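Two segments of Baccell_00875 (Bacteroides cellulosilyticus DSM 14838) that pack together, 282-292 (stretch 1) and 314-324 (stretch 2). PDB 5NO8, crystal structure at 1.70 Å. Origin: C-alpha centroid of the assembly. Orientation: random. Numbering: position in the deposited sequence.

Stretch 1 282-292: PLEACTAKMNG
Stretch 2 (314-324) GEVRFDFYYNG

Antiparallel strands solve two packing problems at once, satisfying backbone polar groups through a ladder and packing side chains separately on the sheet's two faces, and this pair from Baccell_00875 illustrates both. Strand 287-290 runs against strand 314-322 at 163°, their axes 4.7 Å apart, with extended backbones (phi/psi -129/167 at Thr287, -126/130 at Tyr321). Wide, hydrogen-bonded pairs alternate with narrow ones: Thr287 opposite Tyr321 (CA to CA 5.2 Å), Ala288 opposite Phe320 (CA to CA 4.5 Å), Lys289 opposite Asp319 and Met290 opposite Phe318. Thr287 N to Tyr321 O and Tyr321 N to Thr287 O are both 2.8 Å; Lys289 N to Asp319 O and Asp319 N to Lys289 O are both 2.9 Å.

Shape is settled face by face. On the face of Ala288 and Met290, the short Ala288 leaves room beside its partner's ring, while Met290 meets Phe318 with a long, slim chain. Phe320 (m, chi2 -87°) brings CD1 to 4.2 Å from Ala288 CB, which approaches the ring obliquely, while Cys286 (t) sets SG at the ring edge, 3.9 Å from the same CD1. Met290, fully extended (t, t, t), packs against both Val316 and Phe318 (m): its CG lies 3.7 Å from Val316 CG1 and 3.8 Å from Phe318 CE1. Farther along, Leu283 (m, t) brings CD2 to 4.0 Å from Tyr322 CD2; Tyr322 is p.

Across the sheet, the Tyr321 ring (m) is flanked by the aliphatic stem of Lys289 (m, t, t, t), with Lys289 CD 3.7 Å from Tyr321 CE2. Thr287 (p) fits its OG1 3.5 Å from Tyr321 CB. Asp319 (m) is buried, its charge answered within its own strand by Arg317 NE, 2.9 Å from Asp319 OD1.

Asn291, at phi/psi 43/46, extends the ladder with backbone and side chain (m): Asn291 N donates to Arg317 O (2.8 Å), Arg317 N to Asn291 OD1 (2.9 Å), and Asn291 ND2 to Glu315 O (3.2 Å). At the other end, Asn323 N donates to Glu284 O (2.9 Å). Together the stretches bury 856 Å².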

ATOM      1  N   PRO A 282     -29.045  -1.921  16.708  1.00 28.30           N
ATOM      2  CA  PRO A 282     -29.121  -3.355  16.390  1.00 26.89           C
ATOM      3  C   PRO A 282     -29.544  -3.656  14.947  1.00 26.14           C
ATOM      4  O   PRO A 282     -30.466  -3.045  14.410  1.00 25.45           O
ATOM      5  CB  PRO A 282     -30.165  -3.880  17.393  1.00 27.09           C
ATOM      6  CG  PRO A 282     -30.003  -2.978  18.580  1.00 28.10           C
ATOM      7  CD  PRO A 282     -29.724  -1.616  17.992  1.00 28.51           C
ATOM      8  N   LEU A 283     -28.830  -4.572  14.311  1.00 25.04           N
ATOM      9  CA  LEU A 283     -29.163  -5.008  12.963  1.00 25.33           C
ATOM     10  C   LEU A 283     -30.344  -5.947  13.006  1.00 27.17           C
ATOM     11  O   LEU A 283     -30.525  -6.662  13.985  1.00 26.76           O
ATOM     12  CB  LEU A 283     -27.978  -5.735  12.339  1.00 24.54           C
ATOM     13  CG  LEU A 283     -26.744  -4.871  12.158  1.00 23.52           C
ATOM     14  CD1 LEU A 283     -25.639  -5.707  11.547  1.00 23.30           C
ATOM     15  CD2 LEU A 283     -27.034  -3.655  11.297  1.00 23.59           C
ATOM     16  N   GLU A 284     -31.150  -5.912  11.953  1.00 28.56           N
ATOM     17  CA  GLU A 284     -32.241  -6.876  11.761  1.00 31.51           C
ATOM     18  C   GLU A 284     -31.830  -8.027  10.825  1.00 29.14           C
ATOM     19  O   GLU A 284     -31.201  -7.821   9.751  1.00 26.85           O
ATOM     20  CB  GLU A 284     -33.543  -6.173  11.326  1.00 37.30           C
ATOM     21  CG  GLU A 284     -33.585  -5.585   9.925  1.00 43.93           C
ATOM     22  CD  GLU A 284     -34.297  -4.219   9.829  1.00 52.60           C
ATOM     23  OE1 GLU A 284     -35.316  -4.009  10.533  1.00 56.83           O
ATOM     24  OE2 GLU A 284     -33.844  -3.349   9.035  1.00 55.78           O
ATOM     25  N   ALA A 285     -32.134  -9.238  11.279  1.00 26.53           N
ATOM     26  CA  ALA A 285     -31.934 -10.447  10.513  1.00 26.59           C
ATOM     27  C   ALA A 285     -30.503 -10.520   9.975  1.00 25.67           C
ATOM     28  O   ALA A 285     -30.293 -10.650   8.755  1.00 26.87           O
ATOM     29  CB  ALA A 285     -32.950 -10.500   9.381  1.00 27.97           C
ATOM     30  N   CYS A 286     -29.530 -10.424  10.884  1.00 22.73           N
ATOM     31  CA  CYS A 286     -28.121 -10.479  10.493  1.00 21.45           C
ATOM     32  C   CYS A 286     -27.670 -11.927  10.429  1.00 20.59           C
ATOM     33  O   CYS A 286     -27.871 -12.665  11.391  1.00 20.51           O
ATOM     34  CB  CYS A 286     -27.252  -9.738  11.475  1.00 23.54           C
ATOM     35  SG  CYS A 286     -25.515  -9.708  10.942  1.00 25.65           S
ATOM     36  N   THR A 287     -27.136 -12.342   9.283  1.00 17.71           N
ATOM     37  CA  THR A 287     -26.588 -13.682   9.102  1.00 17.05           C
ATOM     38  C   THR A 287     -25.193 -13.523   8.510  1.00 15.80           C
ATOM     39  O   THR A 287     -24.805 -12.428   8.053  1.00 15.36           O
ATOM     40  CB  THR A 287     -27.416 -14.554   8.128  1.00 17.41           C
ATOM     41  OG1 THR A 287     -27.580 -13.876   6.877  1.00 18.52           O
ATOM     42  CG2 THR A 287     -28.784 -14.902   8.713  1.00 17.78           C
ATOM     43  N   ALA A 288     -24.440 -14.604   8.523  1.00 14.45           N
ATOM     44  CA  ALA A 288     -23.090 -14.575   8.008  1.00 13.58           C
ATOM     45  C   ALA A 288     -22.725 -15.811   7.250  1.00 14.25           C
ATOM     46  O   ALA A 288     -23.323 -16.873   7.443  1.00 14.25           O
ATOM     47  CB  ALA A 288     -22.106 -14.371   9.132  1.00 13.07           C
ATOM     48  N   LYS A 289     -21.708 -15.675   6.398  1.00 13.70           N
ATOM     49  CA  LYS A 289     -21.140 -16.801   5.671  1.00 14.02           C
ATOM     50  C   LYS A 289     -19.610 -16.741   5.711  1.00 14.44           C
ATOM     51  O   LYS A 289     -19.026 -15.660   5.846  1.00 13.37           O
ATOM     52  CB  LYS A 289     -21.607 -16.833   4.225  1.00 14.58           C
ATOM     53  CG  LYS A 289     -23.096 -17.064   4.045  1.00 16.37           C
ATOM     54  CD  LYS A 289     -23.550 -17.121   2.591  1.00 17.58           C
ATOM     55  CE  LYS A 289     -25.089 -17.098   2.521  1.00 21.36           C
ATOM     56  NZ  LYS A 289     -25.528 -17.227   1.096  1.00 24.20           N
ATOM     57  N   MET A 290     -18.997 -17.916   5.644  1.00 13.41           N
ATOM     58  CA  MET A 290     -17.555 -18.077   5.567  1.00 14.32           C
ATOM     59  C   MET A 290     -17.288 -18.829   4.277  1.00 13.61           C
ATOM     60  O   MET A 290     -17.734 -19.979   4.139  1.00 13.11           O
ATOM     61  CB  MET A 290     -17.058 -18.890   6.761  1.00 15.07           C
ATOM     62  CG  MET A 290     -15.592 -19.126   6.790  1.00 17.19           C
ATOM     63  SD  MET A 290     -15.238 -20.034   8.334  1.00 21.69           S
ATOM     64  CE  MET A 290     -13.560 -20.422   7.938  1.00 22.63           C
ATOM     65  N   ASN A 291     -16.592 -18.202   3.329  1.00 13.59           N
ATOM     66  CA  ASN A 291     -16.478 -18.755   1.954  1.00 14.56           C
ATOM     67  C   ASN A 291     -17.817 -19.300   1.402  1.00 14.21           C
ATOM     68  O   ASN A 291     -17.892 -20.398   0.869  1.00 13.45           O
ATOM     69  CB  ASN A 291     -15.388 -19.823   1.909  1.00 14.77           C
ATOM     70  CG  ASN A 291     -14.014 -19.235   2.039  1.00 15.93           C
ATOM     71  OD1 ASN A 291     -13.835 -18.032   1.840  1.00 15.39           O
ATOM     72  ND2 ASN A 291     -13.021 -20.086   2.311  1.00 16.47           N
ATOM     73  N   GLY A 292     -18.872 -18.521   1.578  1.00 13.38           N
ATOM     74  CA  GLY A 292     -20.148 -18.855   1.003  1.00 13.55           C
ATOM     75  C   GLY A 292     -20.962 -19.837   1.812  1.00 13.41           C
ATOM     76  O   GLY A 292     -22.092 -20.153   1.414  1.00 13.48           O
ATOM     77  N   GLY A 314      -5.680 -21.009   2.823  1.00 13.93           N
ATOM     78  CA  GLY A 314      -6.235 -20.295   1.664  1.00 14.48           C
ATOM     79  C   GLY A 314      -7.012 -19.055   2.052  1.00 14.42           C
ATOM     80  O   GLY A 314      -7.091 -18.687   3.228  1.00 14.58           O
ATOM     81  N   GLU A 315      -7.605 -18.425   1.049  1.00 14.26           N
ATOM     82  CA  GLU A 315      -8.412 -17.218   1.269  1.00 14.91           C
ATOM     83  C   GLU A 315      -9.640 -17.575   2.092  1.00 15.00           C
ATOM     84  O   GLU A 315     -10.205 -18.681   1.953  1.00 15.27           O
ATOM     85  CB  GLU A 315      -8.847 -16.642  -0.077  1.00 16.98           C
ATOM     86  N   VAL A 316     -10.015 -16.689   3.005  1.00 14.46           N
ATOM     87  CA  VAL A 316     -11.285 -16.778   3.689  1.00 15.93           C
ATOM     88  C   VAL A 316     -12.033 -15.440   3.591  1.00 16.06           C
ATOM     89  O   VAL A 316     -11.566 -14.409   4.085  1.00 18.26           O
ATOM     90  CB  VAL A 316     -11.176 -17.203   5.164  1.00 16.79           C
ATOM     91  CG1 VAL A 316     -12.569 -17.280   5.803  1.00 18.04           C
ATOM     92  CG2 VAL A 316     -10.429 -18.528   5.305  1.00 17.39           C
ATOM     93  N   ARG A 317     -13.207 -15.480   2.986  1.00 14.31           N
ATOM     94  CA  ARG A 317     -14.070 -14.323   2.905  1.00 15.42           C
ATOM     95  C   ARG A 317     -15.202 -14.489   3.904  1.00 14.25           C
ATOM     96  O   ARG A 317     -15.914 -15.493   3.892  1.00 13.76           O
ATOM     97  CB  ARG A 317     -14.649 -14.194   1.498  1.00 17.22           C
ATOM     98  CG  ARG A 317     -15.463 -12.938   1.296  1.00 19.43           C
ATOM     99  CD  ARG A 317     -16.094 -12.963  -0.070  1.00 21.86           C
ATOM    100  NE  ARG A 317     -17.167 -11.993  -0.196  1.00 25.74           N
ATOM    101  CZ  ARG A 317     -17.125 -10.856  -0.887  1.00 27.21           C
ATOM    102  NH1 ARG A 317     -16.057 -10.491  -1.601  1.00 29.93           N
ATOM    103  NH2 ARG A 317     -18.205 -10.095  -0.914  1.00 26.54           N
ATOM    104  N   PHE A 318     -15.352 -13.527   4.795  1.00 13.41           N
ATOM    105  CA  PHE A 318     -16.509 -13.504   5.673  1.00 13.93           C
ATOM    106  C   PHE A 318     -17.509 -12.505   5.109  1.00 14.41           C
ATOM    107  O   PHE A 318     -17.147 -11.343   4.889  1.00 13.73           O
ATOM    108  CB  PHE A 318     -16.094 -13.074   7.072  1.00 14.81           C
ATOM    109  CG  PHE A 318     -15.257 -14.098   7.797  1.00 15.33           C
ATOM    110  CD1 PHE A 318     -15.852 -15.204   8.349  1.00 16.09           C
ATOM    111  CD2 PHE A 318     -13.882 -13.946   7.932  1.00 16.36           C
ATOM    112  CE1 PHE A 318     -15.106 -16.128   9.045  1.00 16.66           C
ATOM    113  CE2 PHE A 318     -13.123 -14.887   8.604  1.00 16.17           C
ATOM    114  CZ  PHE A 318     -13.750 -15.973   9.174  1.00 16.51           C
ATOM    115  N   ASP A 319     -18.756 -12.935   4.890  1.00 13.40           N
ATOM    116  CA  ASP A 319     -19.844 -12.058   4.442  1.00 14.17           C
ATOM    117  C   ASP A 319     -20.874 -11.875   5.559  1.00 14.44           C
ATOM    118  O   ASP A 319     -21.197 -12.852   6.232  1.00 14.29           O
ATOM    119  CB  ASP A 319     -20.546 -12.624   3.212  1.00 14.33           C
ATOM    120  CG  ASP A 319     -19.711 -12.535   1.962  1.00 15.82           C
ATOM    121  OD1 ASP A 319     -19.484 -11.416   1.438  1.00 17.01           O
ATOM    122  OD2 ASP A 319     -19.280 -13.583   1.469  1.00 17.96           O
ATOM    123  N   PHE A 320     -21.289 -10.629   5.811  1.00 13.82           N
ATOM    124  CA  PHE A 320     -22.466 -10.344   6.639  1.00 13.85           C
ATOM    125  C   PHE A 320     -23.637  -9.895   5.761  1.00 14.06           C
ATOM    126  O   PHE A 320     -23.464  -9.133   4.817  1.00 12.83           O
ATOM    127  CB  PHE A 320     -22.190  -9.256   7.662  1.00 14.76           C
ATOM    128  CG  PHE A 320     -21.287  -9.686   8.761  1.00 15.79           C
ATOM    129  CD1 PHE A 320     -21.788 -10.295   9.898  1.00 15.54           C
ATOM    130  CD2 PHE A 320     -19.919  -9.499   8.651  1.00 16.65           C
ATOM    131  CE1 PHE A 320     -20.945 -10.715  10.910  1.00 17.01           C
ATOM    132  CE2 PHE A 320     -19.072  -9.904   9.660  1.00 17.53           C
ATOM    133  CZ  PHE A 320     -19.575 -10.511  10.794  1.00 17.13           C
ATOM    134  N   TYR A 321     -24.830 -10.370   6.106  1.00 13.14           N
ATOM    135  CA  TYR A 321     -26.055 -10.053   5.383  1.00 14.10           C
ATOM    136  C   TYR A 321     -26.994  -9.512   6.428  1.00 14.80           C
ATOM    137  O   TYR A 321     -27.144 -10.123   7.498  1.00 15.65           O
ATOM    138  CB  TYR A 321     -26.661 -11.292   4.734  1.00 14.85           C
ATOM    139  CG  TYR A 321     -25.743 -11.922   3.730  1.00 16.19           C
ATOM    140  CD1 TYR A 321     -25.721 -11.497   2.398  1.00 17.64           C
ATOM    141  CD2 TYR A 321     -24.838 -12.896   4.128  1.00 16.90           C
ATOM    142  CE1 TYR A 321     -24.844 -12.064   1.489  1.00 19.02           C
ATOM    143  CE2 TYR A 321     -23.961 -13.450   3.225  1.00 17.22           C
ATOM    144  CZ  TYR A 321     -23.971 -13.034   1.926  1.00 18.84           C
ATOM    145  OH  TYR A 321     -23.071 -13.593   1.071  1.00 21.99           O
ATOM    146  N   TYR A 322     -27.601  -8.356   6.166  1.00 15.66           N
ATOM    147  CA  TYR A 322     -28.334  -7.621   7.211  1.00 16.30           C
ATOM    148  C   TYR A 322     -29.369  -6.683   6.590  1.00 18.29           C
ATOM    149  O   TYR A 322     -29.274  -6.309   5.426  1.00 16.33           O
ATOM    150  CB  TYR A 322     -27.391  -6.846   8.170  1.00 16.78           C
ATOM    151  CG  TYR A 322     -26.471  -5.893   7.470  1.00 16.23           C
ATOM    152  CD1 TYR A 322     -25.353  -6.366   6.778  1.00 17.36           C
ATOM    153  CD2 TYR A 322     -26.717  -4.532   7.458  1.00 17.72           C
ATOM    154  CE1 TYR A 322     -24.532  -5.500   6.069  1.00 17.18           C
ATOM    155  CE2 TYR A 322     -25.885  -3.662   6.791  1.00 17.38           C
ATOM    156  CZ  TYR A 322     -24.789  -4.155   6.089  1.00 17.58           C
ATOM    157  OH  TYR A 322     -23.986  -3.273   5.352  1.00 18.78           O
ATOM    158  N   ASN A 323     -30.365  -6.334   7.403  1.00 19.99           N
ATOM    159  CA  ASN A 323     -31.382  -5.321   7.038  1.00 22.38           C
ATOM    160  C   ASN A 323     -32.067  -5.577   5.696  1.00 21.51           C
ATOM    161  O   ASN A 323     -32.256  -4.675   4.867  1.00 22.69           O
ATOM    162  CB  ASN A 323     -30.778  -3.899   7.120  1.00 24.24           C
ATOM    163  CG  ASN A 323     -30.347  -3.514   8.528  1.00 24.87           C
ATOM    164  OD1 ASN A 323     -29.765  -2.436   8.749  1.00 30.15           O
ATOM    165  ND2 ASN A 323     -30.578  -4.381   9.468  1.00 23.93           N
ATOM    166  N   GLY A 324     -32.366  -6.839   5.456  1.00 22.21           N
ATOM    167  CA  GLY A 324     -33.131  -7.254   4.286  1.00 23.57           C
ATOM    168  C   GLY A 324     -32.328  -7.449   3.029  1.00 24.21           C
ATOM    169  O   GLY A 324     -32.444  -8.489   2.399  1.00 23.44           O
TER
HETATM  170  O   HOH W   1     -31.578  -9.380   6.478  1.00 28.78           O
HETATM  171  O   HOH W   2     -18.502 -15.856   2.657  1.00 14.50           O